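Local coordinates for ABC-type branched-chain amino acid transport systems periplasmic component-like protein (Thermomonospora curvata, PDB 4N03) that probably captures fatty acids outside the cell for uptake by an ABC transporter, and here holds palmitic acid between its lobes, at residues 43-51 with 228-236; 82-93 with 106-115. All coordinates share one frame; numbering follows the deposited sequence.

Contact 1 (43-51 with 228-236). With PLM (palmitic acid), chain B.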
loop_
_atom_site.group_PDB
_atom_site.type_symbol
_atom_site.label_atom_id
_atom_site.label_comp_id
_atom_site.label_asym_id
_atom_site.label_seq_id
_atom_site.Cartn_x
_atom_site.Cartn_y
_atom_site.Cartn_z
ATOM N N THR A 43 1.650 -5.962 -14.954
ATOM C CA THR A 43 2.482 -5.764 -16.125
ATOM C C THR A 43 3.300 -4.484 -16.153
ATOM O O THR A 43 4.289 -4.406 -16.861
ATOM C CB THR A 43 1.646 -5.864 -17.398
ATOM O OG1 THR A 43 0.516 -5.003 -17.318
ATOM C CG2 THR A 43 1.278 -7.304 -17.707
ATOM N N GLY A 44 2.893 -3.468 -15.402
ATOM C CA GLY A 44 3.570 -2.187 -15.360
ATOM C C GLY A 44 4.615 -2.090 -14.302
ATOM O O GLY A 44 5.195 -3.095 -13.863
ATOM N N VAL A 45 4.846 -0.856 -13.825
ATOM C CA VAL A 45 5.911 -0.608 -12.866
ATOM C C VAL A 45 5.743 -1.404 -11.561
ATOM O O VAL A 45 6.704 -1.630 -10.882
ATOM C CB VAL A 45 6.090 0.892 -12.633
ATOM C CG1 VAL A 45 4.940 1.440 -11.834
ATOM C CG2 VAL A 45 7.421 1.189 -11.894
ATOM N N TYR A 46 4.517 -1.770 -11.215
ATOM C CA TYR A 46 4.282 -2.527 -9.983
ATOM C C TYR A 46 4.039 -4.022 -10.202
ATOM O O TYR A 46 3.671 -4.693 -9.265
ATOM C CB TYR A 46 3.166 -1.896 -9.157
ATOM C CG TYR A 46 3.619 -0.592 -8.579
ATOM C CD1 TYR A 46 4.591 -0.568 -7.639
ATOM C CD2 TYR A 46 3.099 0.626 -8.998
ATOM C CE1 TYR A 46 5.070 0.611 -7.092
ATOM C CE2 TYR A 46 3.554 1.838 -8.451
ATOM C CZ TYR A 46 4.539 1.823 -7.510
ATOM O OH TYR A 46 4.970 2.973 -6.921
ATOM N N ALA A 47 4.281 -4.525 -11.403
ATOM C CA ALA A 47 4.014 -5.936 -11.746
ATOM C C ALA A 47 4.354 -6.981 -10.652
ATOM O O ALA A 47 3.496 -7.761 -10.322
ATOM C CB ALA A 47 4.716 -6.307 -13.052
ATOM N N PRO A 48 5.577 -6.982 -10.094
ATOM C CA PRO A 48 5.834 -8.121 -9.183
ATOM C C PRO A 48 5.056 -7.961 -7.870
ATOM O O PRO A 48 4.706 -8.945 -7.225
ATOM C CB PRO A 48 7.337 -8.007 -8.909
ATOM C CG PRO A 48 7.673 -6.566 -9.135
ATOM C CD PRO A 48 6.781 -6.176 -10.306
ATOM N N LEU A 49 4.812 -6.706 -7.464
ATOM C CA LEU A 49 4.084 -6.435 -6.215
ATOM C C LEU A 49 2.605 -6.685 -6.409
ATOM O O LEU A 49 1.979 -7.285 -5.536
ATOM C CB LEU A 49 4.363 -5.040 -5.688
ATOM C CG LEU A 49 5.821 -4.892 -5.193
ATOM C CD1 LEU A 49 6.179 -3.431 -5.104
ATOM C CD2 LEU A 49 6.061 -5.543 -3.846
ATOM N N GLY A 50 2.035 -6.317 -7.541
ATOM C CA GLY A 50 0.646 -6.643 -7.796
ATOM C C GLY A 50 0.425 -8.146 -7.839
ATOM O O GLY A 50 -0.583 -8.654 -7.346
ATOM N N LYS A 51 1.356 -8.892 -8.428
ATOM C CA LYS A 51 1.293 -10.348 -8.410
ATOM C C LYS A 51 1.286 -10.879 -7.013
ATOM O O LYS A 51 0.469 -11.754 -6.673
ATOM C CB LYS A 51 2.418 -10.939 -9.242
ATOM C CG LYS A 51 2.347 -12.444 -9.400
ATOM C CD LYS A 51 3.494 -13.004 -10.235
ATOM C CE LYS A 51 3.313 -14.522 -10.426
ATOM N NZ LYS A 51 4.341 -15.059 -11.310
ATOM N N LEU A 228 12.176 9.483 -2.249
ATOM C CA LEU A 228 11.688 8.886 -3.489
ATOM C C LEU A 228 10.304 8.324 -3.307
ATOM O O LEU A 228 10.103 7.404 -2.516
ATOM C CB LEU A 228 12.619 7.791 -3.978
ATOM C CG LEU A 228 12.230 7.102 -5.287
ATOM C CD1 LEU A 228 12.207 8.067 -6.468
ATOM C CD2 LEU A 228 13.134 5.931 -5.612
ATOM N N SER A 229 9.361 8.792 -4.106
ATOM C CA SER A 229 8.026 8.227 -4.175
ATOM C C SER A 229 7.764 7.797 -5.584
ATOM O O SER A 229 7.366 8.553 -6.456
ATOM C CB SER A 229 6.985 9.230 -3.681
ATOM O OG SER A 229 7.303 9.695 -2.383
ATOM N N ALA A 230 8.116 6.533 -5.825
ATOM C CA ALA A 230 8.087 5.929 -7.160
ATOM C C ALA A 230 8.033 4.417 -6.932
ATOM O O ALA A 230 7.639 3.961 -5.844
ATOM C CB ALA A 230 9.303 6.347 -7.925
ATOM N N GLY A 231 8.341 3.654 -7.976
ATOM C CA GLY A 231 8.303 2.211 -7.897
ATOM C C GLY A 231 9.673 1.623 -7.919
ATOM O O GLY A 231 10.711 2.289 -7.875
ATOM N N PRO A 232 9.732 0.271 -7.936
ATOM C CA PRO A 232 11.005 -0.427 -7.838
ATOM C C PRO A 232 12.023 -0.045 -8.909
ATOM O O PRO A 232 13.188 0.165 -8.609
ATOM C CB PRO A 232 10.601 -1.916 -7.933
ATOM C CG PRO A 232 9.200 -1.974 -7.400
ATOM C CD PRO A 232 8.587 -0.658 -7.857
ATOM N N GLN A 233 11.569 0.071 -10.153
ATOM C CA GLN A 233 12.479 0.411 -11.237
ATOM C C GLN A 233 13.181 1.734 -10.994
ATOM O O GLN A 233 14.403 1.885 -11.185
ATOM C CB GLN A 233 11.733 0.456 -12.558
ATOM C CG GLN A 233 12.496 1.067 -13.727
ATOM C CD GLN A 233 11.635 1.184 -14.960
ATOM O OE1 GLN A 233 12.063 0.824 -16.046
ATOM N NE2 GLN A 233 10.443 1.710 -14.807
ATOM N N GLN A 234 12.438 2.752 -10.556
ATOM C CA GLN A 234 13.011 4.066 -10.269
ATOM C C GLN A 234 13.960 3.989 -9.095
ATOM O O GLN A 234 15.004 4.655 -9.098
ATOM C CB GLN A 234 11.965 5.138 -10.051
ATOM C CG GLN A 234 11.178 5.472 -11.301
ATOM C CD GLN A 234 10.001 4.579 -11.607
ATOM O OE1 GLN A 234 9.509 3.873 -10.742
ATOM N NE2 GLN A 234 9.522 4.652 -12.848
ATOM N N ALA A 235 13.606 3.230 -8.072
ATOM C CA ALA A 235 14.498 3.093 -6.913
ATOM C C ALA A 235 15.830 2.488 -7.309
ATOM O O ALA A 235 16.884 2.963 -6.890
ATOM C CB ALA A 235 13.853 2.242 -5.834
ATOM N N ALA A 236 15.809 1.405 -8.106
ATOM C CA ALA A 236 17.049 0.768 -8.534
ATOM C C ALA A 236 17.902 1.753 -9.302
ATOM O O ALA A 236 19.116 1.808 -9.138
ATOM C CB ALA A 236 16.775 -0.477 -9.336
HETATM C C1 PLM B . 0.276 4.425 -5.636
HETATM O O1 PLM B . -0.264 4.774 -4.554
HETATM O O2 PLM B . -0.167 4.699 -6.772
HETATM C C2 PLM B . 1.443 3.467 -5.572
HETATM C C3 PLM B . 0.844 2.004 -5.396
HETATM C C4 PLM B . 1.899 0.963 -5.097
HETATM C C5 PLM B . 1.339 -0.414 -4.997
HETATM C C6 PLM B . 2.286 -1.565 -4.595
HETATM C C7 PLM B . 2.265 -1.765 -3.085
HETATM C C8 PLM B . 3.284 -2.726 -2.536
HETATM C C9 PLM B . 3.065 -3.157 -1.098
HETATM C CA PLM B . 3.755 -2.272 -0.033
HETATM C CB PLM B . 3.174 -2.671 1.382
HETATM C CC PLM B . 2.653 -1.422 2.152
HETATM C CD PLM B . 1.634 -1.731 3.229
HETATM C CE PLM B . 1.059 -0.547 3.994
HETATM C CF PLM B . -0.333 -0.884 4.549
HETATM C CG PLM B . -0.326 -1.598 5.890
HETATM O O HOH W 1 9.379 -1.528 -11.295
#
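Tyr46 and Leu49 both set CG anti to their carbonyl carbon (chi1 -70° and -68°), and this sends the phenol ring and the leucine branch across to the loop and helix start at 230-232. Tyr46 CE1 lies 3.8 Å from Pro232 CD, the two side chains crossing at about a right angle, and the same CE1 is 3.7 Å from Gly231 CA, where the absence of a side chain lets the backbone come close. One ring face rests on the palmitic acid chain, with PLM C4 above its centre and 3.7 Å from Tyr46 CZ. At the ring's edge Tyr46 OH lies 3.0 Å from Ala230 O, at most a weak hydrogen bond, and its stronger partner is Ser256 OG, while Ala230 O is also bound to Tyr180 OH. Farther along the helix, Leu49 CD1 divides itself between Pro232 CG at 4.1 Å and the lipid.

Val45 turns CG2, anti to its backbone N, against the amide of Gln234, 3.6 Å from OE1. A water takes the N-H of Gln233 and donates to Val45 O, 2.7 Å from it, bridging the turn at 44-47 to the first turn of helix 232-244. That helix start has its own fastening, as Gln234, bent at chi2, curls back so that OE1 accepts from Gly231 N at 3.0 Å. With glycine as N-cap, this is one half of a capping box. Gln234 NE2 reaches Asp208 O.

The arrangement joins the beginning of helix 47-66 in one lobe to the strand-to-helix turn after strand 225-229 in the other. Apolar contacts, a weak bond and a water bridge thus link the lobes, with Tyr46 and Leu49 facing the lipid, consistent with the closed interlobe cleft of a leucine-binding-protein-like periplasmic binding protein.

Contact 2 (82-93 with 106-115); sequences HGYDPQKAVSIY and FLGSPMVSAV. With PLM (palmitic acid), chain B.
Helices 86-93 and 109-115 cross at an angle of 49°, their segment axes 8.2 Å apart at closest approach, with Pro86 set beside Met111 and Val90 beside Val115. His82, ahead of the first helix, is gripped on both nitrogens. NE2 donates to Leu107 O, 2.8 Å away, in a bent bond whose acceptor lies somewhat out of the ring plane, while ND1 accepts from Tyr84 N, which lies in that plane. With chi1 at 57°, CG sits between the backbone N and carbonyl carbon, and one imidazole face is offered to Met111, whose CG lies over the ring centre in a CH-pi contact.

Met111, present as selenomethionine, bends at chi2 and chi3 to serve a second ring: CE sits over the centre of one Tyr84 face in a second CH-pi contact, and SE comes within 3.5 Å of Tyr84 CD1, a Met-aromatic contact. Leu107 CD2 meets that ring at its edge. With an alanine in place of His82, Leu107 O and Tyr84 N would probably lose their imidazole partners, and a gap would open beside Met111 CG.

Farther along, the packing is apolar. Ala89 CB fits between Met111 CB, 3.6 Å away, and the edge of Phe106, and Val90 CG2 touches both Ala114 CB and Val115 CG1. Val115 also lies over a face of Tyr93, whose hydroxyl binds Asp122.

Held in this way, Tyr84 OH donates to PLM O2 at 2.6 Å. The same oxygen takes Ser109 N at 2.8 Å with an almost straight bond (170°), and Ser109 OG binds PLM O1 at 2.7 Å; Tyr148 OH also bonds to the lipid. A ligand carboxylate thus sits at a helix N-terminus beyond a parallel strand, in a Rossmann-like beta-alpha-beta lobe of a periplasmic binding protein.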
loop_
_atom_site.group_PDB
_atom_site.type_symbol
_atom_site.label_atom_id
_atom_site.label_comp_id
_atom_site.label_asym_id
_atom_site.label_seq_id
_atom_site.Cartn_x
_atom_site.Cartn_y
_atom_site.Cartn_z
ATOM N N HIS A 82 -4.807 -3.523 -14.748
ATOM C CA HIS A 82 -4.857 -2.204 -15.345
ATOM C C HIS A 82 -3.506 -1.684 -15.779
ATOM O O HIS A 82 -3.447 -0.596 -16.370
ATOM C CB HIS A 82 -5.565 -1.186 -14.441
ATOM C CG HIS A 82 -4.994 -1.039 -13.084
ATOM N ND1 HIS A 82 -3.668 -0.726 -12.841
ATOM C CD2 HIS A 82 -5.611 -1.068 -11.873
ATOM C CE1 HIS A 82 -3.504 -0.574 -11.540
ATOM N NE2 HIS A 82 -4.654 -0.795 -10.934
ATOM N N GLY A 83 -2.409 -2.386 -15.482
ATOM C CA GLY A 83 -1.092 -2.029 -15.966
ATOM C C GLY A 83 -0.554 -0.724 -15.385
ATOM O O GLY A 83 0.363 -0.103 -15.914
ATOM N N TYR A 84 -1.086 -0.306 -14.245
ATOM C CA TYR A 84 -0.807 1.017 -13.651
ATOM C C TYR A 84 -1.171 2.153 -14.620
ATOM O O TYR A 84 -0.409 3.087 -14.782
ATOM C CB TYR A 84 0.632 1.124 -13.095
ATOM C CG TYR A 84 0.777 2.151 -11.991
ATOM C CD1 TYR A 84 0.218 1.947 -10.767
ATOM C CD2 TYR A 84 1.528 3.292 -12.173
ATOM C CE1 TYR A 84 0.311 2.885 -9.750
ATOM C CE2 TYR A 84 1.675 4.226 -11.147
ATOM C CZ TYR A 84 1.062 4.007 -9.943
ATOM O OH TYR A 84 1.206 4.955 -8.949
ATOM N N ASP A 85 -2.378 2.041 -15.160
ATOM C CA ASP A 85 -2.957 3.070 -16.021
ATOM C C ASP A 85 -4.400 3.391 -15.598
ATOM O O ASP A 85 -5.250 2.501 -15.455
ATOM C CB ASP A 85 -3.027 2.602 -17.466
ATOM C CG ASP A 85 -3.680 3.660 -18.341
ATOM O OD1 ASP A 85 -3.034 4.706 -18.545
ATOM O OD2 ASP A 85 -4.810 3.479 -18.745
ATOM N N PRO A 86 -4.692 4.686 -15.272
ATOM C CA PRO A 86 -6.034 5.038 -14.769
ATOM C C PRO A 86 -7.204 4.846 -15.738
ATOM O O PRO A 86 -8.259 4.345 -15.329
ATOM C CB PRO A 86 -5.904 6.499 -14.352
ATOM C CG PRO A 86 -4.494 6.879 -14.486
ATOM C CD PRO A 86 -3.714 5.757 -15.164
ATOM N N GLN A 87 -7.009 5.105 -17.027
ATOM C CA GLN A 87 -8.081 4.867 -17.979
ATOM C C GLN A 87 -8.438 3.380 -18.058
ATOM O O GLN A 87 -9.599 2.998 -18.115
ATOM C CB GLN A 87 -7.699 5.358 -19.337
ATOM C CG GLN A 87 -8.884 5.335 -20.301
ATOM C CD GLN A 87 -8.689 6.133 -21.601
ATOM O OE1 GLN A 87 -9.331 5.839 -22.627
ATOM N NE2 GLN A 87 -7.852 7.171 -21.553
ATOM N N LYS A 88 -7.443 2.521 -18.071
ATOM C CA LYS A 88 -7.719 1.092 -18.087
ATOM C C LYS A 88 -8.446 0.644 -16.811
ATOM O O LYS A 88 -9.339 -0.202 -16.854
ATOM C CB LYS A 88 -6.445 0.366 -18.190
ATOM C CG LYS A 88 -5.685 0.752 -19.390
ATOM C CD LYS A 88 -5.078 -0.485 -19.899
ATOM C CE LYS A 88 -4.345 -0.142 -21.140
ATOM N NZ LYS A 88 -3.170 0.650 -20.960
ATOM N N ALA A 89 -8.026 1.200 -15.664
ATOM C CA ALA A 89 -8.706 0.919 -14.395
ATOM C C ALA A 89 -10.192 1.254 -14.451
ATOM O O ALA A 89 -11.024 0.563 -13.915
ATOM C CB ALA A 89 -8.051 1.669 -13.254
ATOM N N VAL A 90 -10.521 2.404 -15.041
ATOM C CA VAL A 90 -11.917 2.784 -15.237
ATOM C C VAL A 90 -12.718 1.797 -16.083
ATOM O O VAL A 90 -13.853 1.425 -15.754
ATOM C CB VAL A 90 -12.044 4.159 -15.832
ATOM C CG1 VAL A 90 -13.478 4.506 -16.193
ATOM C CG2 VAL A 90 -11.521 5.232 -14.875
ATOM N N SER A 91 -12.166 1.449 -17.211
ATOM C CA SER A 91 -12.744 0.444 -18.072
ATOM C C SER A 91 -12.966 -0.871 -17.307
ATOM O O SER A 91 -14.026 -1.480 -17.389
ATOM C CB SER A 91 -11.810 0.219 -19.270
ATOM O OG SER A 91 -12.377 -0.704 -20.176
ATOM N N ILE A 92 -11.950 -1.297 -16.533
ATOM C CA ILE A 92 -12.065 -2.506 -15.717
ATOM C C ILE A 92 -13.159 -2.355 -14.680
ATOM O O ILE A 92 -13.977 -3.216 -14.515
ATOM C CB ILE A 92 -10.742 -2.859 -15.037
ATOM C CG1 ILE A 92 -9.806 -3.458 -16.100
ATOM C CG2 ILE A 92 -10.943 -3.818 -13.864
ATOM C CD1 ILE A 92 -8.341 -3.490 -15.733
ATOM N N TYR A 93 -13.204 -1.188 -14.010
ATOM C CA TYR A 93 -14.229 -0.972 -13.015
ATOM C C TYR A 93 -15.604 -1.177 -13.647
ATOM O O TYR A 93 -16.469 -1.831 -13.084
ATOM C CB TYR A 93 -14.094 0.418 -12.379
ATOM C CG TYR A 93 -15.118 0.648 -11.295
ATOM C CD1 TYR A 93 -16.369 1.163 -11.609
ATOM C CD2 TYR A 93 -14.898 0.236 -10.004
ATOM C CE1 TYR A 93 -17.344 1.300 -10.630
ATOM C CE2 TYR A 93 -15.866 0.387 -9.021
ATOM C CZ TYR A 93 -17.090 0.925 -9.344
ATOM O OH TYR A 93 -18.041 1.030 -8.371
ATOM N N PHE A 106 -7.536 -2.986 -5.047
ATOM C CA PHE A 106 -7.517 -2.068 -6.178
ATOM C C PHE A 106 -6.177 -1.322 -6.065
ATOM O O PHE A 106 -5.997 -0.469 -5.173
ATOM C CB PHE A 106 -8.685 -1.112 -6.077
ATOM C CG PHE A 106 -9.114 -0.545 -7.407
ATOM C CD1 PHE A 106 -8.191 -0.142 -8.367
ATOM C CD2 PHE A 106 -10.437 -0.367 -7.676
ATOM C CE1 PHE A 106 -8.620 0.368 -9.581
ATOM C CE2 PHE A 106 -10.867 0.119 -8.894
ATOM C CZ PHE A 106 -9.955 0.506 -9.854
ATOM N N LEU A 107 -5.219 -1.671 -6.914
ATOM C CA LEU A 107 -3.875 -1.112 -6.802
ATOM C C LEU A 107 -3.830 0.293 -7.407
ATOM O O LEU A 107 -4.274 0.497 -8.518
ATOM C CB LEU A 107 -2.875 -1.996 -7.544
ATOM C CG LEU A 107 -1.407 -1.647 -7.300
ATOM C CD1 LEU A 107 -0.583 -2.929 -7.273
ATOM C CD2 LEU A 107 -0.858 -0.686 -8.338
ATOM N N GLY A 108 -3.199 1.210 -6.702
ATOM C CA GLY A 108 -2.785 2.464 -7.291
ATOM C C GLY A 108 -3.645 3.677 -6.974
ATOM O O GLY A 108 -4.856 3.630 -7.124
ATOM N N SER A 109 -3.006 4.785 -6.563
ATOM C CA SER A 109 -3.745 5.969 -6.158
ATOM C C SER A 109 -4.504 6.622 -7.314
ATOM O O SER A 109 -5.722 6.857 -7.177
ATOM C CB SER A 109 -2.866 6.970 -5.395
ATOM O OG SER A 109 -2.399 6.404 -4.190
ATOM N N PRO A 110 -3.854 6.910 -8.431
ATOM C CA PRO A 110 -4.633 7.554 -9.505
ATOM C C PRO A 110 -5.723 6.684 -10.078
ATOM O O PRO A 110 -6.740 7.174 -10.583
ATOM C CB PRO A 110 -3.586 7.913 -10.537
ATOM C CG PRO A 110 -2.292 7.979 -9.788
ATOM C CD PRO A 110 -2.415 6.882 -8.752
HETATM N N MSE A 111 -5.528 5.356 -10.043
HETATM C CA MSE A 111 -6.498 4.437 -10.562
HETATM C C MSE A 111 -7.779 4.455 -9.727
HETATM O O MSE A 111 -8.874 4.552 -10.270
HETATM C CB MSE A 111 -5.947 2.994 -10.638
HETATM C CG MSE A 111 -4.838 2.839 -11.682
HETATM SE SE MSE A 111 -3.067 3.083 -10.787
HETATM C CE MSE A 111 -2.309 4.395 -12.065
ATOM N N VAL A 112 -7.652 4.384 -8.407
ATOM C CA VAL A 112 -8.827 4.428 -7.564
ATOM C C VAL A 112 -9.447 5.863 -7.603
ATOM O O VAL A 112 -10.664 5.960 -7.635
ATOM C CB VAL A 112 -8.533 4.006 -6.122
ATOM C CG1 VAL A 112 -9.820 3.948 -5.322
ATOM C CG2 VAL A 112 -7.904 2.644 -6.074
ATOM N N SER A 113 -8.636 6.903 -7.660
ATOM C CA SER A 113 -9.179 8.285 -7.775
ATOM C C SER A 113 -10.082 8.398 -8.963
ATOM O O SER A 113 -11.116 9.101 -8.878
ATOM C CB SER A 113 -8.042 9.333 -7.870
ATOM O OG SER A 113 -7.556 9.515 -6.598
ATOM N N ALA A 114 -9.728 7.761 -10.079
ATOM C CA ALA A 114 -10.493 7.903 -11.307
ATOM C C ALA A 114 -11.887 7.305 -11.197
ATOM O O ALA A 114 -12.773 7.665 -11.968
ATOM C CB ALA A 114 -9.760 7.307 -12.473
ATOM N N VAL A 115 -12.089 6.391 -10.256
ATOM C CA VAL A 115 -13.386 5.719 -10.092
ATOM C C VAL A 115 -14.030 6.015 -8.750
ATOM O O VAL A 115 -15.040 5.456 -8.413
ATOM C CB VAL A 115 -13.292 4.192 -10.313
ATOM C CG1 VAL A 115 -12.962 3.892 -11.752
ATOM C CG2 VAL A 115 -12.311 3.552 -9.389
HETATM C C1 PLM B . 0.276 4.425 -5.636
HETATM O O1 PLM B . -0.264 4.774 -4.554
HETATM O O2 PLM B . -0.167 4.699 -6.772
HETATM C C2 PLM B . 1.443 3.467 -5.572
HETATM C C3 PLM B . 0.844 2.004 -5.396
HETATM C C4 PLM B . 1.899 0.963 -5.097
HETATM C C5 PLM B . 1.339 -0.414 -4.997
HETATM C C6 PLM B . 2.286 -1.565 -4.595
HETATM C C7 PLM B . 2.265 -1.765 -3.085
HETATM C C8 PLM B . 3.284 -2.726 -2.536
HETATM C C9 PLM B . 3.065 -3.157 -1.098
HETATM C CA PLM B . 3.755 -2.272 -0.033
HETATM C CB PLM B . 3.174 -2.671 1.382
HETATM C CC PLM B . 2.653 -1.422 2.152
HETATM C CD PLM B . 1.634 -1.731 3.229
HETATM C CE PLM B . 1.059 -0.547 3.994
HETATM C CF PLM B . -0.333 -0.884 4.549
HETATM C CG PLM B . -0.326 -1.598 5.890
#

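Overall arrangement
Contact 1 is buried and spans the cleft, joining elements of two different sheets, whereas contact 2 is partly buried and lies within the lobe of the four-stranded parallel sheet, between helices that follow one another in the chain. Their chemistry follows their place. At 43-51 with 228-236 a small, partly water-mediated interface touches the hydrocarbon chain; at 82-93 with 106-115 a larger apolar helix pair ends in hydrogen bonds to the carboxylate. The two meet directly where the rings of Tyr46 and Tyr84 stack edge-to-face, Tyr46 CE2 lying 3.6 Å from Tyr84 CZ, and where Gly50 packs on Leu107. Together they line one continuous palmitic acid site.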